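Local coordinates for protein AceL NrdHF-1-1 Intein (Metagenome, PDB 6ZGQ) that probably carries out protein splicing as a naturally split class 3 intein, captured here as a linked, splice-inactive variant, at residues D56-E62 and K119-L125; D5-L9 and K69-R75; M76-G81 and D97-I101; V32-N38 and V136-V142. Residues are numbered along the deposited sequence.

Contact 1. Residues D56-E62 and K119-L125; sequences DEIYHFE and KITHTKL
Two neighbouring antiparallel strands show how a regular backbone sets the shapes that meet on each face of a sheet. Residues 57-62 and 119-125 run at 164°, with axes 4.6 Å apart. Three hydrogen-bonded pairs are closed by Ile-58 N to Thr-123 O (3.0 Å) and Thr-123 N to Ile-58 O (2.9 Å), His-60 N to Thr-121 O (2.8 Å) and Thr-121 N to His-60 O (2.9 Å), and Glu-62 N to Lys-119 O (2.9 Å) and Lys-119 N to Glu-62 O (2.8 Å); Glu-57/Lys-124, Tyr-59/His-122 and Phe-61/Ile-120 are non-hydrogen-bonded. Leu-125 N adds a bond to Asp-56 O (2.8 Å).

On the face of Tyr-59 (m) and His-122 (t), the two rings form an offset stack, centroids 4.0 Å apart and planes at 16°. The imidazole lies with one face on the phenol, and at its edge NE2 donates to Glu-57 OE1 (2.9 Å). Ile-120 fills the neighbouring hollow: CG2 abuts the edge of the Tyr-59 ring (CD2, 4.0 Å) and CD1 reaches Phe-61 CE2 (3.8 Å). Asp-56 OD2 and Lys-124 NZ form a salt bridge (3.3 Å) whose hydrogen bond is weak.

On the opposite face Ile-58 CG2 nestles against Thr-123 CB (3.8 Å) and Leu-125 CD2 (4.3 Å), while a water joins His-60 O and Thr-121 OG1, 2.7 Å from each. His-60 NE2 bonds to Asp-67.

This is regular edge-strand pairing at the surface of an all-beta intein: 119-125 is outermost, 57-63 central and 66-70 beyond it.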
# COMPACT_ATOMS: atom_id res chain seq x y z
N ASP A 56 13.34 -1.40 12.28
CA ASP A 56 13.42 -2.82 12.68
C ASP A 56 12.09 -3.35 13.23
O ASP A 56 12.08 -4.31 13.99
CB ASP A 56 14.57 -3.04 13.69
CG ASP A 56 14.30 -2.41 15.04
OD1 ASP A 56 13.30 -1.67 15.17
OD2 ASP A 56 15.08 -2.66 15.97
N GLU A 57 10.97 -2.74 12.85
CA GLU A 57 9.65 -3.33 13.15
C GLU A 57 8.69 -3.12 11.98
O GLU A 57 8.77 -2.09 11.28
CB GLU A 57 9.08 -2.84 14.49
CG GLU A 57 8.74 -1.37 14.54
CD GLU A 57 8.29 -0.94 15.91
OE1 GLU A 57 7.46 -1.66 16.52
OE2 GLU A 57 8.76 0.11 16.39
N ILE A 58 7.83 -4.11 11.76
CA ILE A 58 7.00 -4.24 10.56
C ILE A 58 5.63 -4.79 10.96
O ILE A 58 5.56 -5.58 11.92
CB ILE A 58 7.71 -5.17 9.53
CG1 ILE A 58 7.21 -4.92 8.10
CG2 ILE A 58 7.58 -6.63 9.92
CD1 ILE A 58 8.17 -5.44 7.06
N TYR A 59 4.59 -4.33 10.25
CA TYR A 59 3.22 -4.88 10.27
C TYR A 59 2.97 -5.57 8.93
O TYR A 59 2.98 -4.89 7.88
CB TYR A 59 2.17 -3.78 10.49
CG TYR A 59 2.04 -3.41 11.94
CD1 TYR A 59 2.95 -2.53 12.52
CD2 TYR A 59 1.05 -3.97 12.73
CE1 TYR A 59 2.85 -2.20 13.86
CE2 TYR A 59 0.95 -3.64 14.08
CZ TYR A 59 1.86 -2.76 14.64
OH TYR A 59 1.76 -2.44 15.96
N HIS A 60 2.79 -6.89 8.99
CA HIS A 60 2.56 -7.76 7.83
C HIS A 60 1.08 -8.16 7.81
O HIS A 60 0.65 -8.93 8.68
CB HIS A 60 3.47 -9.00 7.86
CG HIS A 60 3.30 -9.91 6.69
ND1 HIS A 60 3.60 -11.25 6.74
CD2 HIS A 60 2.84 -9.67 5.44
CE1 HIS A 60 3.34 -11.80 5.57
NE2 HIS A 60 2.89 -10.86 4.76
N PHE A 61 0.33 -7.56 6.88
CA PHE A 61 -1.07 -7.88 6.59
C PHE A 61 -1.08 -8.97 5.50
O PHE A 61 -0.44 -8.77 4.47
CB PHE A 61 -1.81 -6.63 6.08
CG PHE A 61 -1.95 -5.53 7.11
CD1 PHE A 61 -0.90 -4.66 7.37
CD2 PHE A 61 -3.14 -5.35 7.78
CE1 PHE A 61 -1.03 -3.65 8.30
CE2 PHE A 61 -3.28 -4.34 8.72
CZ PHE A 61 -2.22 -3.49 8.98
N GLU A 62 -1.76 -10.10 5.73
CA GLU A 62 -1.77 -11.24 4.79
C GLU A 62 -3.12 -11.98 4.81
O GLU A 62 -3.56 -12.45 5.86
CB GLU A 62 -0.64 -12.24 5.10
CG GLU A 62 -0.51 -13.35 4.05
CD GLU A 62 0.68 -14.27 4.25
OE1 GLU A 62 1.26 -14.30 5.35
OE2 GLU A 62 1.03 -14.99 3.29
N LYS A 119 -4.92 -11.64 8.18
CA LYS A 119 -4.10 -11.83 9.38
C LYS A 119 -3.11 -10.66 9.50
O LYS A 119 -2.59 -10.20 8.47
CB LYS A 119 -3.38 -13.18 9.25
CG LYS A 119 -2.44 -13.58 10.39
CD LYS A 119 -1.91 -15.00 10.19
CE LYS A 119 -0.88 -15.07 9.08
NZ LYS A 119 -0.55 -16.48 8.73
N ILE A 120 -2.89 -10.17 10.73
CA ILE A 120 -1.95 -9.07 11.01
C ILE A 120 -0.86 -9.57 11.97
O ILE A 120 -1.19 -10.05 13.06
CB ILE A 120 -2.66 -7.84 11.63
CG1 ILE A 120 -3.91 -7.45 10.82
CG2 ILE A 120 -1.69 -6.66 11.74
CD1 ILE A 120 -4.77 -6.40 11.49
N THR A 121 0.40 -9.46 11.54
CA THR A 121 1.59 -9.82 12.33
C THR A 121 2.41 -8.54 12.56
O THR A 121 2.72 -7.84 11.59
CB THR A 121 2.45 -10.87 11.59
OG1 THR A 121 1.59 -11.95 11.21
CG2 THR A 121 3.60 -11.40 12.46
N HIS A 122 2.71 -8.24 13.84
CA HIS A 122 3.64 -7.17 14.24
C HIS A 122 4.94 -7.87 14.68
O HIS A 122 4.90 -8.63 15.64
CB HIS A 122 3.05 -6.34 15.40
CG HIS A 122 3.88 -5.16 15.78
ND1 HIS A 122 3.70 -4.50 16.98
CD2 HIS A 122 4.88 -4.52 15.14
CE1 HIS A 122 4.56 -3.50 17.05
NE2 HIS A 122 5.29 -3.49 15.95
N THR A 123 6.02 -7.63 13.94
CA THR A 123 7.31 -8.31 14.11
C THR A 123 8.40 -7.29 14.44
O THR A 123 8.42 -6.21 13.84
CB THR A 123 7.68 -9.09 12.82
OG1 THR A 123 6.64 -10.04 12.56
CG2 THR A 123 9.02 -9.83 12.92
N LYS A 124 9.25 -7.63 15.43
CA LYS A 124 10.58 -7.04 15.61
C LYS A 124 11.53 -7.80 14.67
O LYS A 124 11.65 -9.02 14.82
CB LYS A 124 11.05 -7.20 17.07
CG LYS A 124 12.31 -6.41 17.46
CD LYS A 124 12.16 -4.91 17.22
CE LYS A 124 12.62 -4.09 18.41
NZ LYS A 124 14.08 -4.27 18.68
N LEU A 125 12.13 -7.10 13.71
CA LEU A 125 13.10 -7.67 12.76
C LEU A 125 14.42 -7.92 13.50
O LEU A 125 14.75 -7.16 14.42
CB LEU A 125 13.30 -6.72 11.57
CG LEU A 125 12.06 -6.56 10.67
CD1 LEU A 125 12.26 -5.45 9.65
CD2 LEU A 125 11.72 -7.87 9.98
O HOH W 1 0.34 -11.62 8.84

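Contact 2. Residues D5-L9 and K69-R75; sequences DEALL and KVSPNHR
Strand 8-9 meets the end of strand 69-70 through a single bridge, Leu-8 with Val-70 (CA-CA 4.4 Å). Leu-9 N donates to Lys-69 O (3.0 Å), and Ala-7 O accepts from Ser-71 N (2.8 Å). Beyond the bridge residues 69-75 fold into a type I turn from Ser-71 to His-74, closed by His-74 N to Ser-71 O (3.1 Å), and residues 5-6 lie along it; Asn-73 N reaches Asp-5 O only weakly (3.2 Å). The Ser-Pro-Asn-His sequence of this turn matches the block B motif of inteins, and Ala-7 probably occupies the start of the intein, where class 3 members lack the usual nucleophile. Consistent with that, His-74 (t) directs ND1 to Glu-6 O at 2.9 Å, and its NE2 bonds to Thr-153. Ser-71 OG (m) donates to Ala-7 O (3.1 Å). Leu-8 (m) lays CD2 over the imidazole face of His-74, 3.6 Å from its centroid, and against Val-70 CG1 (3.5 Å). At the open end Asn-73 ND2 donates to Asp-5 OD1 (2.5 Å).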
# COMPACT_ATOMS: atom_id res chain seq x y z
N ASP A 5 9.08 5.32 8.79
CA ASP A 5 8.04 5.80 9.74
C ASP A 5 6.65 5.46 9.19
O ASP A 5 5.91 4.72 9.86
CB ASP A 5 8.19 7.31 10.00
CG ASP A 5 7.22 7.83 11.06
OD1 ASP A 5 6.61 7.01 11.78
OD2 ASP A 5 7.07 9.06 11.16
N GLU A 6 6.34 5.97 7.98
CA GLU A 6 5.07 5.76 7.25
C GLU A 6 5.35 5.00 5.93
O GLU A 6 4.69 5.25 4.91
CB GLU A 6 4.42 7.13 6.98
CG GLU A 6 2.91 7.09 6.77
CD GLU A 6 2.24 8.43 7.04
OE1 GLU A 6 2.42 9.36 6.22
OE2 GLU A 6 1.54 8.56 8.07
N ALA A 7 6.29 4.05 5.99
CA ALA A 7 7.01 3.51 4.83
C ALA A 7 6.66 2.04 4.56
O ALA A 7 6.03 1.40 5.41
CB ALA A 7 8.50 3.67 5.09
N LEU A 8 7.06 1.54 3.38
CA LEU A 8 6.84 0.15 2.94
C LEU A 8 8.19 -0.58 2.88
O LEU A 8 9.18 0.06 2.48
CB LEU A 8 6.21 0.14 1.54
CG LEU A 8 4.89 0.88 1.42
CD1 LEU A 8 4.56 1.19 -0.04
CD2 LEU A 8 3.77 0.08 2.05
N LEU A 9 8.21 -1.87 3.23
CA LEU A 9 9.44 -2.69 3.26
C LEU A 9 10.12 -2.62 1.90
O LEU A 9 9.43 -2.64 0.87
CB LEU A 9 9.11 -4.16 3.58
CG LEU A 9 10.32 -5.08 3.72
CD1 LEU A 9 11.19 -4.62 4.88
CD2 LEU A 9 9.89 -6.52 3.92
N LYS A 69 3.58 -5.30 3.64
CA LYS A 69 4.59 -5.27 4.71
C LYS A 69 4.98 -3.79 4.89
O LYS A 69 5.61 -3.20 4.01
CB LYS A 69 5.78 -6.17 4.32
CG LYS A 69 5.39 -7.64 4.14
CD LYS A 69 6.57 -8.53 3.81
CE LYS A 69 6.13 -9.93 3.39
NZ LYS A 69 5.76 -9.98 1.95
N VAL A 70 4.53 -3.20 6.00
CA VAL A 70 4.53 -1.75 6.19
C VAL A 70 5.10 -1.38 7.57
O VAL A 70 5.15 -2.24 8.47
CB VAL A 70 3.08 -1.21 6.00
CG1 VAL A 70 2.47 -1.76 4.71
CG2 VAL A 70 2.19 -1.56 7.18
N SER A 71 5.54 -0.13 7.72
CA SER A 71 6.00 0.43 9.00
C SER A 71 4.79 0.65 9.92
O SER A 71 3.66 0.74 9.45
CB SER A 71 6.74 1.75 8.78
OG SER A 71 7.83 1.56 7.90
N PRO A 72 5.02 0.74 11.25
CA PRO A 72 3.92 0.97 12.20
C PRO A 72 2.97 2.13 11.86
O PRO A 72 1.76 1.98 12.05
CB PRO A 72 4.65 1.26 13.51
CG PRO A 72 5.93 0.49 13.39
CD PRO A 72 6.31 0.58 11.94
N ASN A 73 3.51 3.25 11.35
CA ASN A 73 2.74 4.48 11.08
C ASN A 73 2.40 4.65 9.60
O ASN A 73 1.99 5.74 9.20
CB ASN A 73 3.48 5.74 11.57
CG ASN A 73 3.74 5.71 13.06
OD1 ASN A 73 2.87 5.35 13.85
ND2 ASN A 73 4.94 6.10 13.46
N HIS A 74 2.58 3.59 8.81
CA HIS A 74 2.15 3.55 7.41
C HIS A 74 0.62 3.65 7.34
O HIS A 74 -0.06 3.04 8.17
CB HIS A 74 2.60 2.28 6.70
CG HIS A 74 2.21 2.25 5.27
ND1 HIS A 74 2.79 3.07 4.33
CD2 HIS A 74 1.26 1.53 4.62
CE1 HIS A 74 2.24 2.84 3.15
NE2 HIS A 74 1.30 1.92 3.30
N ARG A 75 0.10 4.42 6.38
CA ARG A 75 -1.34 4.62 6.20
C ARG A 75 -1.92 3.42 5.45
O ARG A 75 -1.52 3.15 4.30
CB ARG A 75 -1.61 5.95 5.47
CG ARG A 75 -1.26 7.18 6.30
CD ARG A 75 -1.21 8.46 5.48
NE ARG A 75 -2.51 8.78 4.88
CZ ARG A 75 -2.82 8.68 3.58
NH1 ARG A 75 -1.94 8.28 2.68
NH2 ARG A 75 -4.04 9.00 3.17

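Contact 3. Residues M76-G81 and D97-I101; sequences MIYEQG and DKYFI
Phe-100 (m) is the apolar pivot, its CE1 3.9 Å from Met-76 CE and its CD1 4.3 Å from Tyr-78 CB; Met-76 is coiled back with all three chi angles m. A second apolar touch is made by Ile-77 CG2 and Ile-101 CD1 (4.1 Å). Phe-66 stacks on Phe-100, and Phe-92 meets Tyr-78 edge-to-face. Between these side chains run two antiparallel strands, 76-80 and 98-101, whose axes approach to 4.5 Å but whose directions differ by 126°. Such strong divergence is compatible with the curled, all-beta architecture of the intein (HINT) fold, and it restricts tight pairing to the middle: Glu-79 N donates to Tyr-99 O (2.7 Å) and Tyr-99 N to Glu-79 O (2.8 Å). On the face of Glu-79 and Tyr-99, the Glu-79 carboxylate makes salt bridges to Arg-112 and Lys-40. At both ends water takes over. One molecule donates to Ile-77 O (2.8 Å) and accepts from Ile-101 N (3.0 Å); another accepts from Gly-81 N (2.6 Å) and donates to Asp-97 O (2.7 Å). Tyr-78 (p) brings CE2 to 3.5 Å from Lys-98 CG; Lys-98 NZ hydrogen-bonds to Glu-93 O and makes a cation-pi contact with Phe-92. Outermost, extended Gln-80 (chi1 and chi2 t) gives NE2 to Asp-97 OD2 at 2.7 Å.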
# COMPACT_ATOMS: atom_id res chain seq x y z
N MET A 76 -2.79 2.66 6.12
CA MET A 76 -3.56 1.58 5.49
C MET A 76 -4.83 2.20 4.93
O MET A 76 -5.42 3.06 5.59
CB MET A 76 -3.89 0.47 6.50
CG MET A 76 -2.65 -0.19 7.09
SD MET A 76 -1.56 -0.86 5.83
CE MET A 76 -2.53 -2.28 5.29
N ILE A 77 -5.19 1.79 3.71
CA ILE A 77 -6.33 2.33 2.95
C ILE A 77 -7.37 1.20 2.85
O ILE A 77 -7.02 0.08 2.47
CB ILE A 77 -5.88 2.82 1.55
CG1 ILE A 77 -4.79 3.91 1.68
CG2 ILE A 77 -7.05 3.33 0.72
CD1 ILE A 77 -5.23 5.19 2.37
N TYR A 78 -8.60 1.50 3.26
CA TYR A 78 -9.71 0.54 3.22
C TYR A 78 -10.97 1.31 2.85
O TYR A 78 -10.98 2.54 2.94
CB TYR A 78 -9.84 -0.17 4.58
CG TYR A 78 -10.10 0.73 5.76
CD1 TYR A 78 -9.05 1.34 6.44
CD2 TYR A 78 -11.39 0.95 6.22
CE1 TYR A 78 -9.29 2.16 7.53
CE2 TYR A 78 -11.64 1.77 7.31
CZ TYR A 78 -10.58 2.37 7.96
OH TYR A 78 -10.81 3.18 9.04
N GLU A 79 -11.99 0.57 2.39
CA GLU A 79 -13.34 1.09 2.16
C GLU A 79 -14.21 0.69 3.35
O GLU A 79 -14.07 -0.44 3.86
CB GLU A 79 -13.93 0.54 0.85
CG GLU A 79 -15.23 1.23 0.45
CD GLU A 79 -15.83 0.75 -0.86
OE1 GLU A 79 -15.20 -0.05 -1.58
OE2 GLU A 79 -16.96 1.20 -1.17
N GLN A 80 -15.04 1.62 3.82
CA GLN A 80 -16.10 1.38 4.82
C GLN A 80 -17.31 2.23 4.43
O GLN A 80 -17.16 3.44 4.18
CB GLN A 80 -15.60 1.72 6.22
CG GLN A 80 -16.62 1.49 7.32
CD GLN A 80 -16.09 1.91 8.67
OE1 GLN A 80 -15.22 2.77 8.77
NE2 GLN A 80 -16.63 1.30 9.72
N GLY A 81 -18.50 1.61 4.39
CA GLY A 81 -19.67 2.19 3.71
C GLY A 81 -19.30 2.41 2.24
O GLY A 81 -18.76 1.50 1.61
N ASP A 97 -17.08 -4.85 8.30
CA ASP A 97 -17.55 -3.67 7.54
C ASP A 97 -16.41 -2.83 6.95
O ASP A 97 -16.69 -1.82 6.29
CB ASP A 97 -18.50 -2.81 8.41
CG ASP A 97 -17.77 -1.94 9.44
OD1 ASP A 97 -16.71 -2.36 9.96
OD2 ASP A 97 -18.28 -0.84 9.74
N LYS A 98 -15.15 -3.24 7.19
CA LYS A 98 -13.96 -2.59 6.61
C LYS A 98 -13.31 -3.54 5.60
O LYS A 98 -13.03 -4.69 5.95
CB LYS A 98 -12.93 -2.23 7.70
CG LYS A 98 -13.32 -1.07 8.61
CD LYS A 98 -12.25 -0.83 9.66
CE LYS A 98 -12.83 -0.30 10.96
NZ LYS A 98 -11.90 -0.54 12.09
N TYR A 99 -13.05 -3.03 4.39
CA TYR A 99 -12.60 -3.83 3.24
C TYR A 99 -11.31 -3.26 2.67
O TYR A 99 -11.26 -2.06 2.40
CB TYR A 99 -13.68 -3.81 2.15
CG TYR A 99 -14.98 -4.40 2.62
CD1 TYR A 99 -15.91 -3.63 3.32
CD2 TYR A 99 -15.29 -5.73 2.38
CE1 TYR A 99 -17.11 -4.17 3.76
CE2 TYR A 99 -16.48 -6.28 2.82
CZ TYR A 99 -17.39 -5.50 3.50
OH TYR A 99 -18.57 -6.05 3.94
N PHE A 100 -10.28 -4.11 2.52
CA PHE A 100 -9.06 -3.77 1.78
C PHE A 100 -9.35 -3.85 0.28
O PHE A 100 -10.29 -4.55 -0.13
CB PHE A 100 -7.89 -4.69 2.17
CG PHE A 100 -7.37 -4.46 3.57
CD1 PHE A 100 -6.88 -3.22 3.94
CD2 PHE A 100 -7.36 -5.49 4.50
CE1 PHE A 100 -6.39 -3.00 5.21
CE2 PHE A 100 -6.89 -5.27 5.79
CZ PHE A 100 -6.39 -4.03 6.14
N ILE A 101 -8.56 -3.12 -0.52
CA ILE A 101 -8.82 -2.87 -1.94
C ILE A 101 -7.77 -3.60 -2.79
O ILE A 101 -6.60 -3.21 -2.78
CB ILE A 101 -8.81 -1.34 -2.24
CG1 ILE A 101 -9.75 -0.60 -1.28
CG2 ILE A 101 -9.19 -1.06 -3.69
CD1 ILE A 101 -9.61 0.91 -1.30
O HOH W 2 -6.25 -1.47 0.32
O HOH W 3 -18.55 -0.97 4.52

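Contact 4. Residues V32-N38 and V136-V142; sequences VLQFDMN and VPGKSFV
In residues 32-38 and 136-142 a few side-chain rotamers join a short strand to a turn. The strand parts, 32-35 and 140-142, diverge at 129° with axes 4.2 Å apart and share one bridge, Gln-34 with Phe-141 (CA-CA 3.9 Å), made by Val-142 N to Leu-33 O and Phe-35 N to Ser-140 O, both 2.9 Å. Gln-34 (p, then t) folds over the type I turn of Val-136 to Lys-139, where its OE1 accepts from Gly-138 N (2.9 Å). A CB on Gly-138 would clash with Gln-34 NE2, so glycine makes this approach possible; Lys-139, at positive phi (76°), then turns the chain into the strand. Ser-140 in its p rotamer sends OG to Phe-35 O (2.6 Å), while Phe-35 (t) swings its ring away. Two apolar contacts complete the fit: Leu-33 CD2 (chi1 t, chi2 p) on Val-142 CG2 (t) at 3.6 Å, and Val-32 CG1 on CB of Phe-141 (p, chi1 58°) at 3.7 Å. Met-37 SD rests on Lys-139 CB at 3.8 Å. This is buried all-beta packing of an intein: strand 32-35 also pairs with 42-45, and strand 140-144 lies between 13-15 and 150-154, with Val-152 against Phe-35 and Ser-140.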
# COMPACT_ATOMS: atom_id res chain seq x y z
N VAL A 32 3.43 6.54 -11.56
CA VAL A 32 2.92 5.57 -10.58
C VAL A 32 1.40 5.51 -10.68
O VAL A 32 0.76 6.56 -10.80
CB VAL A 32 3.34 5.98 -9.14
CG1 VAL A 32 2.69 5.10 -8.08
CG2 VAL A 32 4.85 5.96 -9.00
N LEU A 33 0.84 4.30 -10.65
CA LEU A 33 -0.63 4.10 -10.61
C LEU A 33 -1.13 4.53 -9.23
O LEU A 33 -0.88 3.81 -8.24
CB LEU A 33 -1.00 2.64 -10.90
CG LEU A 33 -2.50 2.36 -11.02
CD1 LEU A 33 -3.13 3.20 -12.12
CD2 LEU A 33 -2.76 0.88 -11.27
N GLN A 34 -1.77 5.70 -9.17
CA GLN A 34 -2.37 6.21 -7.93
C GLN A 34 -3.86 5.88 -7.94
O GLN A 34 -4.41 5.56 -9.01
CB GLN A 34 -2.12 7.72 -7.76
CG GLN A 34 -2.91 8.63 -8.69
CD GLN A 34 -3.07 10.02 -8.12
OE1 GLN A 34 -2.17 10.54 -7.46
NE2 GLN A 34 -4.23 10.62 -8.34
N PHE A 35 -4.46 5.91 -6.75
CA PHE A 35 -5.90 5.74 -6.51
C PHE A 35 -6.35 6.98 -5.72
O PHE A 35 -5.84 7.23 -4.62
CB PHE A 35 -6.15 4.44 -5.74
CG PHE A 35 -7.60 4.14 -5.43
CD1 PHE A 35 -8.46 3.72 -6.42
CD2 PHE A 35 -8.07 4.25 -4.13
CE1 PHE A 35 -9.78 3.42 -6.13
CE2 PHE A 35 -9.39 3.95 -3.83
CZ PHE A 35 -10.25 3.54 -4.83
N ASP A 36 -7.27 7.76 -6.29
CA ASP A 36 -7.76 8.99 -5.65
C ASP A 36 -8.80 8.60 -4.60
O ASP A 36 -9.81 7.98 -4.95
CB ASP A 36 -8.33 9.96 -6.69
CG ASP A 36 -8.74 11.28 -6.08
OD1 ASP A 36 -9.82 11.32 -5.46
OD2 ASP A 36 -7.96 12.25 -6.18
N MET A 37 -8.53 8.93 -3.33
CA MET A 37 -9.38 8.53 -2.19
C MET A 37 -10.75 9.20 -2.25
O MET A 37 -11.73 8.62 -1.76
CB MET A 37 -8.70 8.85 -0.86
CG MET A 37 -7.52 7.95 -0.53
SD MET A 37 -6.69 8.50 0.96
CE MET A 37 -7.84 7.96 2.22
N ASN A 38 -10.82 10.41 -2.82
CA ASN A 38 -12.06 11.20 -2.91
C ASN A 38 -12.96 10.72 -4.06
O ASN A 38 -14.19 10.69 -3.89
CB ASN A 38 -11.76 12.70 -3.06
CG ASN A 38 -11.01 13.28 -1.87
OD1 ASN A 38 -11.22 12.86 -0.73
ND2 ASN A 38 -10.15 14.26 -2.12
N VAL A 136 1.89 10.88 -3.49
CA VAL A 136 1.15 11.14 -4.74
C VAL A 136 -0.10 11.97 -4.43
O VAL A 136 -0.67 11.83 -3.35
CB VAL A 136 0.77 9.82 -5.48
CG1 VAL A 136 1.98 9.21 -6.16
CG2 VAL A 136 0.12 8.81 -4.54
N PRO A 137 -0.54 12.85 -5.35
CA PRO A 137 -1.73 13.69 -5.13
C PRO A 137 -2.98 12.97 -4.61
O PRO A 137 -3.69 13.52 -3.76
CB PRO A 137 -2.00 14.26 -6.53
CG PRO A 137 -0.65 14.34 -7.16
CD PRO A 137 0.09 13.12 -6.66
N GLY A 138 -3.25 11.76 -5.11
CA GLY A 138 -4.43 10.97 -4.73
C GLY A 138 -4.33 10.38 -3.33
O GLY A 138 -5.33 9.87 -2.82
N LYS A 139 -3.12 10.43 -2.75
CA LYS A 139 -2.82 10.03 -1.35
C LYS A 139 -2.77 8.51 -1.16
O LYS A 139 -2.67 8.05 -0.02
CB LYS A 139 -3.81 10.64 -0.35
CG LYS A 139 -3.89 12.17 -0.35
CD LYS A 139 -4.80 12.71 0.76
CE LYS A 139 -6.28 12.35 0.58
NZ LYS A 139 -6.94 13.07 -0.55
N SER A 140 -2.84 7.75 -2.26
CA SER A 140 -2.70 6.28 -2.25
C SER A 140 -2.28 5.79 -3.64
O SER A 140 -2.56 6.47 -4.63
CB SER A 140 -3.99 5.61 -1.80
OG SER A 140 -4.93 5.51 -2.86
N PHE A 141 -1.60 4.64 -3.69
CA PHE A 141 -1.08 4.06 -4.95
C PHE A 141 -1.11 2.53 -4.89
O PHE A 141 -1.37 1.96 -3.82
CB PHE A 141 0.32 4.61 -5.29
CG PHE A 141 1.35 4.37 -4.22
CD1 PHE A 141 2.05 3.17 -4.17
CD2 PHE A 141 1.62 5.34 -3.26
CE1 PHE A 141 3.00 2.95 -3.18
CE2 PHE A 141 2.57 5.11 -2.28
CZ PHE A 141 3.25 3.91 -2.23
N VAL A 142 -0.89 1.88 -6.04
CA VAL A 142 -1.04 0.42 -6.20
C VAL A 142 0.34 -0.24 -6.05
O VAL A 142 1.31 0.20 -6.69
CB VAL A 142 -1.71 0.06 -7.56
CG1 VAL A 142 -1.87 -1.44 -7.76
CG2 VAL A 142 -3.09 0.72 -7.66

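In the fold
Burial and chemistry change together across the four contacts. Contact 1 lies at the surface, a regular strand pair carrying polar and aromatic groups; contact 4, on the other side of the chain's centre, is buried and combines backbone, serine and glutamine hydrogen bonds with aliphatic packing. Of the partly buried two, contact 3 has an aromatic side and a watered edge, while contact 2, probably at the upstream splice junction, relies on turn and imidazole hydrogen bonding. Contacts 1 and 2 share a sheet (Tyr-59 N to Val-70 O, 2.8 Å). Contacts 3 and 4 reach another, meeting by side-chain packing such as Ile-101 CD1 on Phe-35 CE2 (4.0 Å). Arg-75 connects contact 2 to contact 4, and Phe-61 contact 1 to contact 3.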